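Local coordinates for ATP-dependent DNA helicase PIF1 (Candida albicans, PDB 7OTJ), which couples ATP hydrolysis to 5'-3' unwinding of DNA and probably resolves G-quadruplexes to help maintain nuclear and mitochondrial genome stability, at residues T29-L34 and V140-F145; T53-L58 and I109-G114. All coordinates share one frame; numbering follows the deposited sequence.

Contact 1 (T29-L34 and V140-F145). With MG (magnesium ion), chain G; ADP (adenosine-5'-diphosphate), chain E.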
ATOM      1  N   THR A  29       1.854   2.249 -16.123  1.00 42.37           N
ATOM      2  CA  THR A  29       0.997   2.448 -17.283  1.00 46.47           C
ATOM      3  C   THR A  29      -0.213   3.339 -16.992  1.00 44.30           C
ATOM      4  O   THR A  29      -1.088   3.467 -17.855  1.00 39.66           O
ATOM      5  CB  THR A  29       0.536   1.089 -17.817  1.00 41.96           C
ATOM      6  OG1 THR A  29       0.168   0.250 -16.716  1.00 43.54           O
ATOM      7  CG2 THR A  29       1.657   0.427 -18.601  1.00 39.05           C
ATOM      8  N   GLY A  30      -0.254   3.996 -15.835  1.00 38.75           N
ATOM      9  CA  GLY A  30      -1.370   4.856 -15.511  1.00 44.96           C
ATOM     10  C   GLY A  30      -2.609   4.134 -15.031  1.00 50.11           C
ATOM     11  O   GLY A  30      -3.720   4.643 -15.206  1.00 45.29           O
ATOM     12  N   LYS A  31      -2.450   2.952 -14.431  1.00 42.89           N
ATOM     13  CA  LYS A  31      -3.608   2.193 -13.970  1.00 43.20           C
ATOM     14  C   LYS A  31      -4.287   2.889 -12.796  1.00 44.55           C
ATOM     15  O   LYS A  31      -5.507   3.084 -12.803  1.00 47.23           O
ATOM     16  CB  LYS A  31      -3.192   0.769 -13.598  1.00 41.74           C
ATOM     17  CG  LYS A  31      -2.815  -0.111 -14.792  1.00 36.77           C
ATOM     18  CD  LYS A  31      -2.538  -1.560 -14.369  1.00 38.57           C
ATOM     19  CE  LYS A  31      -1.351  -1.682 -13.414  1.00 53.61           C
ATOM     20  NZ  LYS A  31      -0.015  -1.517 -14.064  1.00 36.24           N
ATOM     21  N   SER A  32      -3.512   3.299 -11.789  1.00 46.87           N
ATOM     22  CA  SER A  32      -4.122   3.925 -10.617  1.00 45.82           C
ATOM     23  C   SER A  32      -4.624   5.326 -10.933  1.00 46.37           C
ATOM     24  O   SER A  32      -5.635   5.766 -10.375  1.00 54.26           O
ATOM     25  CB  SER A  32      -3.132   3.968  -9.454  1.00 37.63           C
ATOM     26  OG  SER A  32      -2.770   2.664  -9.055  1.00 36.49           O
ATOM     27  N   VAL A  33      -3.921   6.052 -11.799  1.00 48.09           N
ATOM     28  CA  VAL A  33      -4.404   7.365 -12.217  1.00 49.72           C
ATOM     29  C   VAL A  33      -5.772   7.236 -12.871  1.00 40.98           C
ATOM     30  O   VAL A  33      -6.693   8.007 -12.584  1.00 50.58           O
ATOM     31  CB  VAL A  33      -3.384   8.035 -13.155  1.00 41.64           C
ATOM     32  CG1 VAL A  33      -3.967   9.279 -13.786  1.00 42.88           C
ATOM     33  CG2 VAL A  33      -2.129   8.372 -12.377  1.00 52.53           C
ATOM     34  N   LEU A  34      -5.922   6.257 -13.763  1.00 41.09           N
ATOM     35  CA  LEU A  34      -7.234   5.966 -14.332  1.00 49.94           C
ATOM     36  C   LEU A  34      -8.223   5.543 -13.251  1.00 46.25           C
ATOM     37  O   LEU A  34      -9.379   5.985 -13.243  1.00 47.99           O
ATOM     38  CB  LEU A  34      -7.099   4.879 -15.396  1.00 45.58           C
ATOM     39  CG  LEU A  34      -8.390   4.202 -15.854  1.00 49.75           C
ATOM     40  CD1 LEU A  34      -9.364   5.211 -16.461  1.00 46.64           C
ATOM     41  CD2 LEU A  34      -8.045   3.103 -16.838  1.00 47.90           C
ATOM     42  N   VAL A 140     -14.077  -4.675 -10.059  1.00 37.87           N
ATOM     43  CA  VAL A 140     -13.112  -3.962 -10.897  1.00 40.84           C
ATOM     44  C   VAL A 140     -11.732  -4.269 -10.332  1.00 37.61           C
ATOM     45  O   VAL A 140     -11.302  -3.651  -9.350  1.00 36.61           O
ATOM     46  CB  VAL A 140     -13.363  -2.451 -10.938  1.00 42.59           C
ATOM     47  CG1 VAL A 140     -12.270  -1.751 -11.767  1.00 37.78           C
ATOM     48  CG2 VAL A 140     -14.766  -2.136 -11.482  1.00 38.86           C
ATOM     49  N   ALA A 141     -11.049  -5.246 -10.920  1.00 36.86           N
ATOM     50  CA  ALA A 141      -9.704  -5.607 -10.502  1.00 41.17           C
ATOM     51  C   ALA A 141      -8.673  -4.859 -11.333  1.00 38.54           C
ATOM     52  O   ALA A 141      -8.816  -4.720 -12.551  1.00 40.61           O
ATOM     53  CB  ALA A 141      -9.483  -7.113 -10.635  1.00 36.72           C
ATOM     54  N   CYS A 142      -7.610  -4.414 -10.674  1.00 41.47           N
ATOM     55  CA  CYS A 142      -6.606  -3.579 -11.316  1.00 41.07           C
ATOM     56  C   CYS A 142      -5.235  -3.952 -10.776  1.00 47.46           C
ATOM     57  O   CYS A 142      -5.036  -3.970  -9.558  1.00 46.18           O
ATOM     58  CB  CYS A 142      -6.904  -2.097 -11.073  1.00 39.54           C
ATOM     59  SG  CYS A 142      -5.634  -0.964 -11.641  1.00 43.83           S
ATOM     60  N   GLY A 143      -4.297  -4.250 -11.666  1.00 47.14           N
ATOM     61  CA  GLY A 143      -2.950  -4.556 -11.220  1.00 44.16           C
ATOM     62  C   GLY A 143      -2.153  -5.254 -12.309  1.00 49.57           C
ATOM     63  O   GLY A 143      -2.484  -5.177 -13.491  1.00 42.98           O
ATOM     64  N   ASP A 144      -1.100  -5.942 -11.869  1.00 44.70           N
ATOM     65  CA  ASP A 144      -0.111  -6.520 -12.774  1.00 38.72           C
ATOM     66  C   ASP A 144       0.424  -7.776 -12.104  1.00 41.63           C
ATOM     67  O   ASP A 144       1.093  -7.682 -11.071  1.00 51.79           O
ATOM     68  CB  ASP A 144       1.006  -5.517 -13.066  1.00 37.91           C
ATOM     69  CG  ASP A 144       2.065  -6.064 -14.020  1.00 53.41           C
ATOM     70  OD1 ASP A 144       1.829  -7.119 -14.654  1.00 45.82           O
ATOM     71  OD2 ASP A 144       3.145  -5.434 -14.135  1.00 43.33           O
ATOM     72  N   PHE A 145       0.105  -8.948 -12.659  1.00 37.83           N
ATOM     73  CA  PHE A 145       0.527 -10.185 -12.013  1.00 41.06           C
ATOM     74  C   PHE A 145       2.016 -10.484 -12.193  1.00 47.03           C
ATOM     75  O   PHE A 145       2.520 -11.407 -11.543  1.00 43.40           O
ATOM     76  CB  PHE A 145      -0.322 -11.363 -12.506  1.00 39.44           C
ATOM     77  CG  PHE A 145      -1.739 -11.351 -11.982  1.00 53.17           C
ATOM     78  CD1 PHE A 145      -2.010 -11.664 -10.656  1.00 50.88           C
ATOM     79  CD2 PHE A 145      -2.802 -11.030 -12.814  1.00 50.79           C
ATOM     80  CE1 PHE A 145      -3.311 -11.653 -10.172  1.00 53.85           C
ATOM     81  CE2 PHE A 145      -4.103 -11.018 -12.335  1.00 50.26           C
ATOM     82  CZ  PHE A 145      -4.360 -11.329 -11.015  1.00 46.45           C
TER
HETATM   83 MG    MG G1003      -0.878   1.301  -9.512  1.00 38.40          MG
HETATM   84  PB  ADP E1001       0.386   2.224 -12.447  1.00 50.80           P
HETATM   85  O1B ADP E1001      -0.010   1.412 -13.667  1.00 37.19           O
HETATM   86  O2B ADP E1001      -0.651   2.282 -11.347  1.00 48.97           O
HETATM   87  O3B ADP E1001       1.791   1.965 -11.967  1.00 46.82           O
HETATM   88  PA  ADP E1001       0.318   5.046 -12.042  1.00 47.13           P
HETATM   89  O1A ADP E1001      -1.146   5.405 -12.040  1.00 53.74           O
HETATM   90  O2A ADP E1001       1.062   4.899 -10.740  1.00 40.19           O
HETATM   91  O3A ADP E1001       0.491   3.742 -12.980  1.00 41.14           O
HETATM   92  O5' ADP E1001       1.120   6.116 -12.929  1.00 51.02           O
HETATM   93  C5' ADP E1001       2.516   6.304 -12.732  1.00 47.75           C
HETATM   94  C4' ADP E1001       2.888   7.693 -13.210  1.00 48.38           C
HETATM   95  O4' ADP E1001       2.400   7.889 -14.537  1.00 46.29           O
HETATM   96  C3' ADP E1001       2.237   8.744 -12.329  1.00 52.03           C
HETATM   97  O3' ADP E1001       3.254   9.608 -11.821  1.00 62.86           O
HETATM   98  C2' ADP E1001       1.312   9.531 -13.235  1.00 51.97           C
HETATM   99  O2' ADP E1001       1.436  10.934 -12.989  1.00 66.94           O
HETATM  100  C1' ADP E1001       1.770   9.166 -14.637  1.00 50.08           C
HETATM  101  N9  ADP E1001       0.614   9.060 -15.551  1.00 56.31           N
HETATM  102  C8  ADP E1001      -0.374   8.153 -15.457  1.00 54.86           C
HETATM  103  N7  ADP E1001      -1.281   8.322 -16.453  1.00 53.65           N
HETATM  104  C5  ADP E1001      -0.872   9.361 -17.200  1.00 57.63           C
HETATM  105  C6  ADP E1001      -1.361  10.072 -18.406  1.00 65.27           C
HETATM  106  N6  ADP E1001      -2.509   9.695 -19.021  1.00 59.05           N
HETATM  107  N1  ADP E1001      -0.628  11.112 -18.864  1.00 64.03           N
HETATM  108  C2  ADP E1001       0.513  11.495 -18.258  1.00 48.71           C
HETATM  109  N3  ADP E1001       1.015  10.895 -17.167  1.00 49.66           N
HETATM  110  C4  ADP E1001       0.380   9.845 -16.600  1.00 58.98           C
HETATM  111  O   HOH W   1      -1.987  -0.227 -10.205  1.00 40.05           O
HETATM  112  O   HOH W   2       0.002   3.146  -8.882  1.00 37.19           O
HETATM  113  O   HOH W   3      -0.890   1.051  -7.523  1.00 37.83           O
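The chain around K31, where the phosphate-binding loop turns into helix 31-45, approaches strand 138-143 most nearly at C142, with the two CA atoms 7.0 Å apart and no hydrogen bond linking the segments. K31 carries nearly all of the contact. The thiol of C142 rests on the base of the lysine chain, C142 SG lying 3.6 Å from K31 CB; with SG anti to the backbone N of C142 (chi1 173°), the sulfur reaches toward the helix start. Farther along, the lysine passes the backbone of G143, whose carbonyl O is 3.7 Å from K31 CE and is hydrogen-bonded to T24 OG1. Two successive bends, at chi3 and at chi4 (-75°), curl the lysine around the beta-phosphate of ADP, and K31 NZ bonds ADP O1B at 3.0 Å. The ammonium is also held by the carbonyl of G25 and by a fluorine of the tetrafluoroaluminate ion, which probably stands in for the gamma-phosphate during hydrolysis. D144 faces it at longer range, K31 NZ to D144 OD2 being 5.0 Å, but that carboxylate makes its salt bridge with R206. Backbone N-H groups finish the phosphate cradle: K31 N points at ADP O1B with a fairly straight angle of 161°, while V33 N bonds ADP O1A at 2.9 Å. On the neighbouring residue, S32 OG coordinates the magnesium ion at 2.4 Å, beside ADP O2B and three waters, and is hydrogen-bonded to D107. This is the Walker A architecture of a P-loop ATPase. In the parallel sheet, strand 138-143 runs between strands 21-25 and 103-107, and C142 packs against Y23 on one neighbour and D107 on the other, with its sulfur turned to the start of helix 31-45.

Contact 2 (T53-L58 and I109-G114). With nucleotides of chain C.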
ATOM      1  N   THR A  53     -10.468  -0.213  -2.696  1.00 43.99           N
ATOM      2  CA  THR A  53      -9.628  -1.133  -1.933  1.00 37.72           C
ATOM      3  C   THR A  53      -8.363  -1.452  -2.716  1.00 43.01           C
ATOM      4  O   THR A  53      -8.313  -1.319  -3.942  1.00 38.33           O
ATOM      5  CB  THR A  53     -10.290  -2.479  -1.569  1.00 37.76           C
ATOM      6  OG1 THR A  53     -10.577  -3.225  -2.757  1.00 43.29           O
ATOM      7  CG2 THR A  53     -11.545  -2.301  -0.728  1.00 38.58           C
ATOM      8  N   ALA A  54      -7.323  -1.818  -1.976  1.00 41.18           N
ATOM      9  CA  ALA A  54      -6.084  -2.314  -2.545  1.00 36.71           C
ATOM     10  C   ALA A  54      -5.533  -3.384  -1.616  1.00 42.66           C
ATOM     11  O   ALA A  54      -5.968  -3.526  -0.470  1.00 41.32           O
ATOM     12  CB  ALA A  54      -5.070  -1.185  -2.762  1.00 40.35           C
ATOM     13  N   SER A  55      -4.569  -4.153  -2.128  1.00 46.05           N
ATOM     14  CA  SER A  55      -4.048  -5.290  -1.378  1.00 37.15           C
ATOM     15  C   SER A  55      -3.221  -4.857  -0.173  1.00 43.55           C
ATOM     16  O   SER A  55      -3.136  -5.600   0.810  1.00 44.05           O
ATOM     17  CB  SER A  55      -3.208  -6.180  -2.288  1.00 40.66           C
ATOM     18  OG  SER A  55      -2.194  -5.421  -2.923  1.00 54.41           O
ATOM     19  N   THR A  56      -2.558  -3.703  -0.243  1.00 42.07           N
ATOM     20  CA  THR A  56      -1.765  -3.206   0.873  1.00 39.15           C
ATOM     21  C   THR A  56      -2.273  -1.838   1.318  1.00 46.20           C
ATOM     22  O   THR A  56      -2.961  -1.132   0.574  1.00 43.56           O
ATOM     23  CB  THR A  56      -0.280  -3.104   0.502  1.00 38.55           C
ATOM     24  OG1 THR A  56      -0.118  -2.155  -0.560  1.00 50.82           O
ATOM     25  CG2 THR A  56       0.249  -4.445   0.051  1.00 38.47           C
ATOM     26  N   GLY A  57      -1.880  -1.449   2.534  1.00 45.95           N
ATOM     27  CA  GLY A  57      -2.358  -0.191   3.082  1.00 40.71           C
ATOM     28  C   GLY A  57      -1.878   1.009   2.291  1.00 46.08           C
ATOM     29  O   GLY A  57      -2.655   1.916   1.984  1.00 43.54           O
ATOM     30  N   LEU A  58      -0.592   1.022   1.934  1.00 47.59           N
ATOM     31  CA  LEU A  58      -0.036   2.168   1.225  1.00 44.47           C
ATOM     32  C   LEU A  58      -0.601   2.271  -0.188  1.00 43.79           C
ATOM     33  O   LEU A  58      -0.878   3.375  -0.672  1.00 47.04           O
ATOM     34  CB  LEU A  58       1.489   2.064   1.199  1.00 57.22           C
ATOM     35  CG  LEU A  58       2.286   3.366   1.204  1.00 57.50           C
ATOM     36  CD1 LEU A  58       1.780   4.294   2.296  1.00 53.43           C
ATOM     37  CD2 LEU A  58       3.761   3.063   1.401  1.00 55.60           C
ATOM     38  N   ILE A 109      -4.032  -6.074  -7.529  1.00 41.58           N
ATOM     39  CA  ILE A 109      -4.673  -7.371  -7.404  1.00 41.14           C
ATOM     40  C   ILE A 109      -3.662  -8.505  -7.309  1.00 46.56           C
ATOM     41  O   ILE A 109      -4.011  -9.602  -6.849  1.00 43.76           O
ATOM     42  CB  ILE A 109      -5.624  -7.563  -8.604  1.00 42.29           C
ATOM     43  CG1 ILE A 109      -6.583  -8.734  -8.377  1.00 40.00           C
ATOM     44  CG2 ILE A 109      -4.826  -7.729  -9.883  1.00 43.54           C
ATOM     45  CD1 ILE A 109      -7.564  -8.504  -7.263  1.00 36.60           C
ATOM     46  N   SER A 110      -2.403  -8.262  -7.700  1.00 44.11           N
ATOM     47  CA  SER A 110      -1.430  -9.351  -7.759  1.00 38.25           C
ATOM     48  C   SER A 110      -1.169  -9.949  -6.387  1.00 37.75           C
ATOM     49  O   SER A 110      -0.940 -11.159  -6.273  1.00 40.99           O
ATOM     50  CB  SER A 110      -0.118  -8.869  -8.388  1.00 43.05           C
ATOM     51  OG  SER A 110       0.627  -8.037  -7.514  1.00 44.17           O
ATOM     52  N   MET A 111      -1.258  -9.138  -5.335  1.00 37.93           N
ATOM     53  CA  MET A 111      -0.991  -9.577  -3.972  1.00 42.52           C
ATOM     54  C   MET A 111      -2.240 -10.086  -3.260  1.00 49.26           C
ATOM     55  O   MET A 111      -2.176 -10.382  -2.064  1.00 49.88           O
ATOM     56  CB  MET A 111      -0.350  -8.442  -3.157  1.00 39.11           C
ATOM     57  CG  MET A 111       1.154  -8.265  -3.408  1.00 45.33           C
ATOM     58  SD  MET A 111       1.994  -6.953  -2.469  1.00 49.89           S
ATOM     59  CE  MET A 111       1.364  -5.490  -3.268  1.00 40.17           C
ATOM     60  N   VAL A 112      -3.375 -10.176  -3.955  1.00 48.04           N
ATOM     61  CA  VAL A 112      -4.595 -10.725  -3.371  1.00 42.97           C
ATOM     62  C   VAL A 112      -4.624 -12.229  -3.601  1.00 43.52           C
ATOM     63  O   VAL A 112      -4.529 -12.694  -4.742  1.00 49.15           O
ATOM     64  CB  VAL A 112      -5.846 -10.058  -3.961  1.00 42.00           C
ATOM     65  CG1 VAL A 112      -7.088 -10.668  -3.331  1.00 42.59           C
ATOM     66  CG2 VAL A 112      -5.802  -8.558  -3.734  1.00 39.28           C
ATOM     67  N   ASP A 113      -4.770 -12.990  -2.517  1.00 44.02           N
ATOM     68  CA  ASP A 113      -4.794 -14.444  -2.616  1.00 44.38           C
ATOM     69  C   ASP A 113      -6.128 -14.919  -3.187  1.00 54.29           C
ATOM     70  O   ASP A 113      -7.197 -14.409  -2.835  1.00 44.74           O
ATOM     71  CB  ASP A 113      -4.555 -15.068  -1.238  1.00 44.99           C
ATOM     72  CG  ASP A 113      -4.603 -16.592  -1.262  1.00 55.87           C
ATOM     73  OD1 ASP A 113      -4.362 -17.177  -2.338  1.00 65.83           O
ATOM     74  OD2 ASP A 113      -4.890 -17.208  -0.210  1.00 49.58           O
ATOM     75  N   GLY A 114      -6.058 -15.913  -4.075  1.00 56.17           N
ATOM     76  CA  GLY A 114      -7.262 -16.460  -4.673  1.00 46.79           C
ATOM     77  C   GLY A 114      -8.169 -17.148  -3.675  1.00 51.09           C
ATOM     78  O   GLY A 114      -9.386 -17.196  -3.867  1.00 50.15           O
TER
ATOM     79  P    DT C   4       0.085  -4.307   4.910  1.00 52.73           P
ATOM     80  OP1  DT C   4      -0.440  -3.033   4.362  1.00 44.71           O
ATOM     81  OP2  DT C   4       1.015  -4.309   6.060  1.00 51.47           O
ATOM     82  O5'  DT C   4      -1.189  -5.209   5.260  1.00 51.97           O
ATOM     83  C5'  DT C   4      -2.243  -5.307   4.321  1.00 45.44           C
ATOM     84  C4'  DT C   4      -3.253  -6.365   4.723  1.00 47.83           C
ATOM     85  O4'  DT C   4      -2.663  -7.678   4.616  1.00 53.51           O
ATOM     86  C3'  DT C   4      -3.735  -6.275   6.155  1.00 43.48           C
ATOM     87  O3'  DT C   4      -4.777  -5.336   6.233  1.00 48.86           O
ATOM     88  C2'  DT C   4      -4.235  -7.697   6.405  1.00 44.50           C
ATOM     89  C1'  DT C   4      -3.257  -8.537   5.576  1.00 51.65           C
ATOM     90  N1   DT C   4      -2.171  -9.193   6.392  1.00 54.18           N
ATOM     91  C2   DT C   4      -2.186 -10.557   6.535  1.00 52.05           C
ATOM     92  O2   DT C   4      -3.032 -11.268   6.031  1.00 64.72           O
ATOM     93  N3   DT C   4      -1.168 -11.068   7.293  1.00 59.87           N
ATOM     94  C4   DT C   4      -0.155 -10.367   7.914  1.00 60.86           C
ATOM     95  O4   DT C   4       0.712 -10.922   8.576  1.00 62.93           O
ATOM     96  C5   DT C   4      -0.189  -8.938   7.730  1.00 62.83           C
ATOM     97  C7   DT C   4       0.867  -8.077   8.358  1.00 53.54           C
ATOM     98  C6   DT C   4      -1.184  -8.420   6.984  1.00 60.86           C
TER
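No aromatic ring and no side-chain amide or carboxylate lies where S55 and T56 meet M111 and V112, so the contact has no stacked faces or edges and rests on aliphatic carbons, a thioether and a hydroxyl. S55 sits at the centre. M111 CB approaches S55 OG to 3.5 Å, and beside it the V112 branch CG2 packs on S55 CB at 3.8 Å. The S55 hydroxyl, turned between its own backbone N and carbonyl carbon (chi1 54°), is used as a hydrogen-bond donor to the main-chain O of E108, just ahead of the second segment. A polar group buried among carbons is thereby satisfied, and the turn after strand 50-54 is tied to the turn after strand 103-107. The methionine runs straight through chi2 and then bends at chi3 (-72°), which turns its terminal methyl toward the side chains of S55 and T56. M111 CE thus comes within 3.6 Å of S55 OG and lies 3.7 Å from T56 CG2, the threonine and methionine side chains meeting at a slant. Within the second segment a tight turn is closed by V112 N bonding I109 O at 3.0 Å, just where M111 and V112 meet S55. T56 is the N-cap of helix 57-61, its hydroxyl bonding A59 N weakly. The next amide faces DNA: G57 N donates to OP1 of DT4 of chain C at 2.8 Å, with an angle of 166°. A phosphate is therefore received at the N-terminal end of a short helix, where the helix dipole would probably help to hold it. A strand-to-helix turn binding a DNA phosphate in this way is consistent with motif Ia of superfamily 1 helicases, here packed against the segment that follows the probable Walker B acidic pair D107 and E108.

Contact 1 lies at the phosphates of the nucleotide and contact 2 faces the DNA; both belong to the P-loop NTPase part of the helicase core and reach the same parallel sheet, with centres 12 Å apart. They touch directly: C142 O and I109 N, 3.1 Å apart, form a probable hydrogen bond, and F145 CZ packs against I109 CG2 at 3.8 Å. D107 joins them as well, bonding S32 through its carboxylate and T53 and S55 through its backbone. The M111 side chain lies about 9 Å from both the magnesium and the tetrafluoroaluminate ions. Adjacent strands 138-143, 103-107 and 50-54 place nucleotide site and DNA-binding turn on one framework.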